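Local coordinates for protein peptidoglycan-binding domain 1 (Burkholderia, PDB 5NM7) that is a modular phage endolysin that probably binds bacterial peptidoglycan through one domain and hydrolyses it with a lysozyme-like N-acetylmuramidase domain, at residues 115-127 / 136-148. Numbering follows the deposited sequence.
Sequences ILYERHIMYRQLA and LAAKYPALVNSKR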
ATOM      1  N   ILE A 115      -1.974  -8.841   5.914  1.00 16.05           N
ATOM      2  CA  ILE A 115      -0.764  -9.654   6.110  1.00 16.73           C
ATOM      3  C   ILE A 115      -0.661 -10.739   5.094  1.00 16.80           C
ATOM      4  O   ILE A 115      -1.647 -11.146   4.475  1.00 16.89           O
ATOM      5  CB  ILE A 115      -0.685 -10.292   7.527  1.00 17.70           C
ATOM      6  CG1 ILE A 115      -1.931 -11.122   7.822  1.00 17.56           C
ATOM      7  CG2 ILE A 115      -0.481  -9.241   8.577  1.00 18.09           C
ATOM      8  CD1 ILE A 115      -1.728 -12.109   8.923  1.00 17.63           C
ATOM      9  N   LEU A 116       0.564 -11.244   4.927  1.00 16.10           N
ATOM     10  CA  LEU A 116       0.800 -12.486   4.226  1.00 17.46           C
ATOM     11  C   LEU A 116       1.903 -13.213   4.947  1.00 18.06           C
ATOM     12  O   LEU A 116       3.009 -12.680   5.128  1.00 18.36           O
ATOM     13  CB  LEU A 116       1.182 -12.276   2.755  1.00 18.11           C
ATOM     14  CG  LEU A 116       1.093 -13.517   1.864  1.00 18.58           C
ATOM     15  CD1 LEU A 116      -0.369 -13.906   1.651  1.00 20.29           C
ATOM     16  CD2 LEU A 116       1.743 -13.251   0.512  1.00 19.03           C
ATOM     17  N   TYR A 117       1.584 -14.410   5.423  1.00 18.22           N
ATOM     18  CA  TYR A 117       2.536 -15.217   6.153  1.00 18.25           C
ATOM     19  C   TYR A 117       3.354 -16.089   5.182  1.00 18.13           C
ATOM     20  O   TYR A 117       2.789 -16.644   4.240  1.00 18.45           O
ATOM     21  CB  TYR A 117       1.771 -16.061   7.178  1.00 17.75           C
ATOM     22  CG  TYR A 117       2.639 -17.114   7.822  1.00 19.26           C
ATOM     23  CD1 TYR A 117       2.615 -18.407   7.362  1.00 18.92           C
ATOM     24  CD2 TYR A 117       3.518 -16.785   8.852  1.00 18.06           C
ATOM     25  CE1 TYR A 117       3.426 -19.378   7.901  1.00 19.68           C
ATOM     26  CE2 TYR A 117       4.335 -17.747   9.400  1.00 20.92           C
ATOM     27  CZ  TYR A 117       4.268 -19.042   8.926  1.00 19.19           C
ATOM     28  OH  TYR A 117       5.081 -20.034   9.446  1.00 21.70           O
ATOM     29  N   GLU A 118       4.675 -16.130   5.388  1.00 17.48           N
ATOM     30  CA  GLU A 118       5.632 -16.738   4.464  1.00 19.04           C
ATOM     31  C   GLU A 118       6.343 -17.902   5.156  1.00 20.18           C
ATOM     32  O   GLU A 118       7.301 -17.704   5.926  1.00 20.00           O
ATOM     33  CB  GLU A 118       6.671 -15.711   4.014  1.00 19.67           C
ATOM     34  CG  GLU A 118       6.104 -14.489   3.284  1.00 20.98           C
ATOM     35  CD  GLU A 118       5.687 -14.779   1.858  1.00 21.15           C
ATOM     36  OE1 GLU A 118       5.786 -15.928   1.427  1.00 23.27           O
ATOM     37  OE2 GLU A 118       5.259 -13.826   1.166  1.00 23.07           O
ATOM     38  N   ARG A 119       5.846 -19.106   4.892  1.00 20.48           N
ATOM     39  CA  ARG A 119       6.322 -20.315   5.552  1.00 21.59           C
ATOM     40  C   ARG A 119       7.786 -20.616   5.293  1.00 22.10           C
ATOM     41  O   ARG A 119       8.454 -21.216   6.143  1.00 22.51           O
ATOM     42  CB  ARG A 119       5.483 -21.514   5.145  1.00 22.25           C
ATOM     43  CG  ARG A 119       5.565 -21.877   3.686  1.00 23.67           C
ATOM     44  CD  ARG A 119       4.685 -23.054   3.402  1.00 25.92           C
ATOM     45  NE  ARG A 119       4.798 -23.476   2.026  1.00 25.48           N
ATOM     46  CZ  ARG A 119       3.951 -24.292   1.404  1.00 27.72           C
ATOM     47  NH1 ARG A 119       2.916 -24.838   2.056  1.00 28.23           N
ATOM     48  NH2 ARG A 119       4.138 -24.549   0.119  1.00 29.59           N
ATOM     49  N   HIS A 120       8.267 -20.212   4.114  1.00 23.09           N
ATOM     50  CA  HIS A 120       9.709 -20.371   3.801  1.00 24.93           C
ATOM     51  C   HIS A 120      10.600 -19.406   4.570  1.00 24.35           C
ATOM     52  O   HIS A 120      11.740 -19.749   4.897  1.00 26.58           O
ATOM     53  CB  HIS A 120       9.938 -20.350   2.289  1.00 25.04           C
ATOM     54  CG  HIS A 120       9.843 -19.005   1.676  1.00 24.93           C
ATOM     55  ND1 HIS A 120       8.647 -18.331   1.528  1.00 25.00           N
ATOM     56  CD2 HIS A 120      10.799 -18.192   1.164  1.00 25.82           C
ATOM     57  CE1 HIS A 120       8.880 -17.152   0.972  1.00 27.19           C
ATOM     58  NE2 HIS A 120      10.172 -17.062   0.710  1.00 25.55           N
ATOM     59  N   ILE A 121      10.094 -18.222   4.908  1.00 21.75           N
ATOM     60  CA  ILE A 121      10.802 -17.331   5.788  1.00 23.84           C
ATOM     61  C   ILE A 121      10.711 -17.816   7.237  1.00 25.19           C
ATOM     62  O   ILE A 121      11.663 -17.645   8.015  1.00 24.87           O
ATOM     63  CB  ILE A 121      10.298 -15.868   5.670  1.00 22.45           C
ATOM     64  CG1 ILE A 121      10.392 -15.373   4.214  1.00 22.81           C
ATOM     65  CG2 ILE A 121      11.073 -14.942   6.581  1.00 21.88           C
ATOM     66  CD1 ILE A 121      11.787 -15.443   3.606  1.00 24.93           C
ATOM     67  N   MET A 122       9.563 -18.373   7.638  1.00 23.56           N
ATOM     68  CA  MET A 122       9.467 -18.964   8.983  1.00 24.88           C
ATOM     69  C   MET A 122      10.548 -20.041   9.151  1.00 26.72           C
ATOM     70  O   MET A 122      11.286 -20.024  10.142  1.00 30.84           O
ATOM     71  CB  MET A 122       8.105 -19.600   9.233  1.00 24.32           C
ATOM     72  CG  MET A 122       7.938 -20.138  10.661  1.00 24.42           C
ATOM     73  SD  MET A 122       7.900 -18.848  11.879  1.00 27.32           S
ATOM     74  CE  MET A 122       7.172 -19.718  13.277  1.00 27.16           C
ATOM     75  N   TYR A 123      10.627 -20.936   8.179  1.00 28.80           N
ATOM     76  CA  TYR A 123      11.672 -21.958   8.120  1.00 33.17           C
ATOM     77  C   TYR A 123      13.060 -21.339   8.379  1.00 33.14           C
ATOM     78  O   TYR A 123      13.825 -21.790   9.245  1.00 31.89           O
ATOM     79  CB  TYR A 123      11.640 -22.653   6.755  1.00 33.76           C
ATOM     80  CG  TYR A 123      12.681 -23.738   6.611  1.00 42.06           C
ATOM     81  CD1 TYR A 123      12.557 -24.954   7.302  1.00 44.04           C
ATOM     82  CD2 TYR A 123      13.808 -23.546   5.811  1.00 46.31           C
ATOM     83  CE1 TYR A 123      13.514 -25.957   7.186  1.00 46.89           C
ATOM     84  CE2 TYR A 123      14.768 -24.545   5.687  1.00 49.04           C
ATOM     85  CZ  TYR A 123      14.616 -25.742   6.373  1.00 49.96           C
ATOM     86  OH  TYR A 123      15.566 -26.732   6.251  1.00 55.02           O
ATOM     87  N   ARG A 124      13.334 -20.259   7.663  1.00 33.41           N
ATOM     88  CA  ARG A 124      14.596 -19.551   7.759  1.00 35.43           C
ATOM     89  C   ARG A 124      14.842 -18.937   9.151  1.00 36.01           C
ATOM     90  O   ARG A 124      15.954 -19.023   9.688  1.00 37.85           O
ATOM     91  CB  ARG A 124      14.604 -18.455   6.691  1.00 37.26           C
ATOM     92  CG  ARG A 124      15.939 -18.093   6.115  1.00 38.08           C
ATOM     93  CD  ARG A 124      15.762 -17.099   4.960  1.00 39.65           C
ATOM     94  NE  ARG A 124      16.927 -16.230   4.996  1.00 42.82           N
ATOM     95  CZ  ARG A 124      18.140 -16.539   4.523  1.00 40.99           C
ATOM     96  NH1 ARG A 124      18.368 -17.682   3.877  1.00 39.33           N
ATOM     97  NH2 ARG A 124      19.134 -15.668   4.673  1.00 42.24           N
ATOM     98  N   GLN A 125      13.817 -18.316   9.733  1.00 32.66           N
ATOM     99  CA  GLN A 125      13.954 -17.632  11.010  1.00 34.29           C
ATOM    100  C   GLN A 125      14.103 -18.610  12.178  1.00 37.59           C
ATOM    101  O   GLN A 125      14.798 -18.301  13.168  1.00 40.17           O
ATOM    102  CB  GLN A 125      12.784 -16.662  11.271  1.00 33.32           C
ATOM    103  CG  GLN A 125      12.671 -15.541  10.249  1.00 34.18           C
ATOM    104  CD  GLN A 125      13.948 -14.713  10.130  1.00 32.91           C
ATOM    105  OE1 GLN A 125      14.745 -14.919   9.214  1.00 37.10           O
ATOM    106  NE2 GLN A 125      14.154 -13.802  11.070  1.00 33.39           N
ATOM    107  N   LEU A 126      13.461 -19.769  12.058  1.00 38.59           N
ATOM    108  CA  LEU A 126      13.584 -20.838  13.049  1.00 39.93           C
ATOM    109  C   LEU A 126      15.007 -21.441  13.050  1.00 44.61           C
ATOM    110  O   LEU A 126      15.584 -21.667  14.121  1.00 42.34           O
ATOM    111  CB  LEU A 126      12.547 -21.938  12.797  1.00 39.11           C
ATOM    112  CG  LEU A 126      11.086 -21.575  13.054  1.00 36.10           C
ATOM    113  CD1 LEU A 126      10.129 -22.575  12.411  1.00 34.17           C
ATOM    114  CD2 LEU A 126      10.818 -21.453  14.535  1.00 34.24           C
ATOM    115  N   ALA A 127      15.543 -21.698  11.861  1.00 46.26           N
ATOM    116  CA  ALA A 127      16.930 -22.175  11.706  1.00 49.97           C
ATOM    117  C   ALA A 127      17.942 -21.212  12.341  1.00 52.82           C
ATOM    118  O   ALA A 127      18.772 -21.623  13.153  1.00 50.88           O
ATOM    119  CB  ALA A 127      17.256 -22.386  10.236  1.00 48.89           C
ATOM    120  N   LEU A 136      10.217 -29.556  12.517  1.00 44.98           N
ATOM    121  CA  LEU A 136       9.051 -28.634  12.433  1.00 45.15           C
ATOM    122  C   LEU A 136       8.379 -28.555  11.055  1.00 43.01           C
ATOM    123  O   LEU A 136       7.134 -28.548  10.955  1.00 42.76           O
ATOM    124  CB  LEU A 136       9.430 -27.226  12.905  1.00 43.78           C
ATOM    125  CG  LEU A 136       9.769 -27.137  14.393  1.00 45.71           C
ATOM    126  CD1 LEU A 136      10.445 -25.809  14.709  1.00 45.78           C
ATOM    127  CD2 LEU A 136       8.529 -27.335  15.263  1.00 45.39           C
ATOM    128  N   ALA A 137       9.190 -28.486  10.000  1.00 44.35           N
ATOM    129  CA  ALA A 137       8.696 -28.573   8.605  1.00 46.07           C
ATOM    130  C   ALA A 137       7.997 -29.891   8.269  1.00 48.96           C
ATOM    131  O   ALA A 137       7.018 -29.903   7.518  1.00 56.56           O
ATOM    132  CB  ALA A 137       9.831 -28.311   7.622  1.00 45.56           C
ATOM    133  N   ALA A 138       8.506 -30.995   8.820  1.00 50.12           N
ATOM    134  CA  ALA A 138       7.827 -32.296   8.734  1.00 48.41           C
ATOM    135  C   ALA A 138       6.527 -32.356   9.561  1.00 44.37           C
ATOM    136  O   ALA A 138       5.530 -32.897   9.105  1.00 46.98           O
ATOM    137  CB  ALA A 138       8.777 -33.400   9.174  1.00 49.74           C
ATOM    138  N   LYS A 139       6.567 -31.815  10.780  1.00 45.93           N
ATOM    139  CA  LYS A 139       5.391 -31.765  11.669  1.00 48.63           C
ATOM    140  C   LYS A 139       4.271 -30.840  11.150  1.00 48.38           C
ATOM    141  O   LYS A 139       3.087 -31.159  11.275  1.00 49.25           O
ATOM    142  CB  LYS A 139       5.788 -31.350  13.109  1.00 51.02           C
ATOM    143  CG  LYS A 139       5.846 -32.502  14.098  1.00 57.34           C
ATOM    144  CD  LYS A 139       5.741 -32.006  15.535  1.00 61.23           C
ATOM    145  CE  LYS A 139       5.811 -33.159  16.529  1.00 64.08           C
ATOM    146  NZ  LYS A 139       7.216 -33.578  16.797  1.00 64.80           N
ATOM    147  N   TYR A 140       4.655 -29.709  10.556  1.00 47.58           N
ATOM    148  CA  TYR A 140       3.709 -28.659  10.167  1.00 44.63           C
ATOM    149  C   TYR A 140       4.022 -28.129   8.752  1.00 45.08           C
ATOM    150  O   TYR A 140       4.381 -26.961   8.580  1.00 45.17           O
ATOM    151  CB  TYR A 140       3.800 -27.522  11.173  1.00 45.44           C
ATOM    152  CG  TYR A 140       3.698 -27.910  12.642  1.00 47.69           C
ATOM    153  CD1 TYR A 140       4.817 -27.856  13.472  1.00 45.34           C
ATOM    154  CD2 TYR A 140       2.478 -28.292  13.212  1.00 48.04           C
ATOM    155  CE1 TYR A 140       4.733 -28.184  14.824  1.00 48.27           C
ATOM    156  CE2 TYR A 140       2.382 -28.619  14.562  1.00 49.63           C
ATOM    157  CZ  TYR A 140       3.514 -28.567  15.367  1.00 50.30           C
ATOM    158  OH  TYR A 140       3.444 -28.882  16.703  1.00 50.94           O
ATOM    159  N   PRO A 141       3.881 -28.982   7.722  1.00 49.10           N
ATOM    160  CA  PRO A 141       4.330 -28.634   6.348  1.00 47.10           C
ATOM    161  C   PRO A 141       3.636 -27.440   5.658  1.00 43.95           C
ATOM    162  O   PRO A 141       4.235 -26.771   4.807  1.00 43.00           O
ATOM    163  CB  PRO A 141       4.076 -29.926   5.561  1.00 50.91           C
ATOM    164  CG  PRO A 141       3.030 -30.657   6.326  1.00 50.69           C
ATOM    165  CD  PRO A 141       3.242 -30.314   7.772  1.00 49.64           C
ATOM    166  N   ALA A 142       2.383 -27.174   6.005  1.00 40.07           N
ATOM    167  CA  ALA A 142       1.674 -26.009   5.479  1.00 37.33           C
ATOM    168  C   ALA A 142       2.207 -24.685   6.041  1.00 36.06           C
ATOM    169  O   ALA A 142       2.064 -23.639   5.391  1.00 32.06           O
ATOM    170  CB  ALA A 142       0.183 -26.127   5.772  1.00 39.24           C
ATOM    171  N   LEU A 143       2.761 -24.737   7.262  1.00 32.57           N
ATOM    172  CA  LEU A 143       3.234 -23.559   8.002  1.00 32.83           C
ATOM    173  C   LEU A 143       4.719 -23.343   8.030  1.00 33.30           C
ATOM    174  O   LEU A 143       5.193 -22.227   8.241  1.00 33.09           O
ATOM    175  CB  LEU A 143       2.822 -23.670   9.473  1.00 35.49           C
ATOM    176  CG  LEU A 143       1.351 -23.552   9.776  1.00 34.21           C
ATOM    177  CD1 LEU A 143       1.147 -23.800  11.263  1.00 36.27           C
ATOM    178  CD2 LEU A 143       0.826 -22.181   9.385  1.00 33.19           C
ATOM    179  N   VAL A 144       5.473 -24.429   7.930  1.00 33.35           N
ATOM    180  CA  VAL A 144       6.926 -24.338   7.977  1.00 35.73           C
ATOM    181  C   VAL A 144       7.372 -25.188   6.817  1.00 37.24           C
ATOM    182  O   VAL A 144       7.003 -26.362   6.751  1.00 36.08           O
ATOM    183  CB  VAL A 144       7.519 -24.892   9.288  1.00 35.40           C
ATOM    184  CG1 VAL A 144       9.012 -24.624   9.337  1.00 37.14           C
ATOM    185  CG2 VAL A 144       6.845 -24.282  10.503  1.00 37.14           C
ATOM    186  N   ASN A 145       8.122 -24.593   5.892  1.00 36.69           N
ATOM    187  CA  ASN A 145       8.481 -25.263   4.647  1.00 36.99           C
ATOM    188  C   ASN A 145       9.541 -24.482   3.889  1.00 39.39           C
ATOM    189  O   ASN A 145       9.432 -23.277   3.759  1.00 36.97           O
ATOM    190  CB  ASN A 145       7.232 -25.399   3.772  1.00 37.62           C
ATOM    191  CG  ASN A 145       7.283 -26.589   2.836  1.00 40.39           C
ATOM    192  OD1 ASN A 145       8.304 -26.872   2.222  1.00 37.12           O
ATOM    193  ND2 ASN A 145       6.156 -27.286   2.708  1.00 41.17           N
ATOM    194  N   SER A 146      10.557 -25.163   3.355  1.00 40.10           N
ATOM    195  CA  SER A 146      11.549 -24.498   2.498  1.00 41.57           C
ATOM    196  C   SER A 146      10.946 -24.065   1.151  1.00 38.84           C
ATOM    197  O   SER A 146      11.492 -23.210   0.476  1.00 38.32           O
ATOM    198  CB  SER A 146      12.777 -25.397   2.275  1.00 43.02           C
ATOM    199  OG  SER A 146      12.439 -26.534   1.495  1.00 46.17           O
ATOM    200  N   LYS A 147       9.838 -24.690   0.767  1.00 40.14           N
ATOM    201  CA  LYS A 147       9.035 -24.290  -0.395  1.00 39.78           C
ATOM    202  C   LYS A 147       8.077 -23.146  -0.037  1.00 37.00           C
ATOM    203  O   LYS A 147       7.358 -23.203   0.959  1.00 30.59           O
ATOM    204  CB  LYS A 147       8.191 -25.461  -0.912  1.00 45.93           C
ATOM    205  CG  LYS A 147       8.710 -26.141  -2.159  1.00 51.98           C
ATOM    206  CD  LYS A 147       8.128 -27.557  -2.203  1.00 57.69           C
ATOM    207  CE  LYS A 147       7.976 -28.110  -3.632  1.00 63.21           C
ATOM    208  NZ  LYS A 147       6.720 -27.602  -4.279  1.00 65.23           N
ATOM    209  N   ARG A 148       8.059 -22.129  -0.881  1.00 33.30           N
ATOM    210  CA  ARG A 148       7.171 -20.992  -0.707  1.00 33.45           C
ATOM    211  C   ARG A 148       5.736 -21.394  -0.994  1.00 30.63           C
ATOM    212  O   ARG A 148       5.477 -22.388  -1.702  1.00 28.26           O
ATOM    213  CB  ARG A 148       7.664 -19.787  -1.528  1.00 38.50           C
ATOM    214  CG  ARG A 148       7.384 -19.719  -3.002  1.00 45.39           C
ATOM    215  CD  ARG A 148       7.926 -18.383  -3.482  1.00 49.23           C
ATOM    216  NE  ARG A 148       9.365 -18.337  -3.208  1.00 54.53           N
ATOM    217  CZ  ARG A 148      10.105 -17.243  -3.020  1.00 56.41           C
ATOM    218  NH1 ARG A 148      11.407 -17.384  -2.772  1.00 56.26           N
ATOM    219  NH2 ARG A 148       9.579 -16.016  -3.076  1.00 55.54           N
TER
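Arg119, in the first turn of helix 119-128, reaches into the bend of 136-148 and binds two successive carbonyls there. Its NE donates to Lys147 O at 2.8 Å with an N-H...O angle of 152°, and NH2 donates to Arg148 O at 3.1 Å, a less straight bond that approaches from above the carbonyl plane. With chi1 at 64°, CG is flanked by both the backbone N and C, and the extended chain beyond it brings the guanidinium alongside Asn145. Asn145 ND2 lies over one guanidinium face, 3.9 Å from CZ of Arg119, with the amide plane turned 36° from the guanidinium plane. That amide is held by its own segment: ND2 donates to Pro141 O, while OD1 accepts from Lys147 N in an Asx turn.

On the strand side, Tyr117 OH donates to Leu143 O at 2.5 Å; the carbonyl oxygen lies at the ring edge, in plane. The imidazole of His120 receives Arg148 CB over one face, 3.9 Å from the ring centroid, and NE2 of the same ring faces the centre of the Arg148 guanidinium. Farther along helix 119-128, Leu126 CD1 packs against Val144 CG1 at 3.9 Å, and that methyl also meets the Tyr123 ring at its edge, whereas Ser146 CB lies over a face of that ring.

Arg160 of helix 156-167 donates to Ala142 O, tying the earlier part of this loop to a second helix. Within this surface part of the muramidase domain, side-chain donors grip the loop mainly by its backbone carbonyls, and the Arg119 charge would probably polarise those of Lys147 and Arg148.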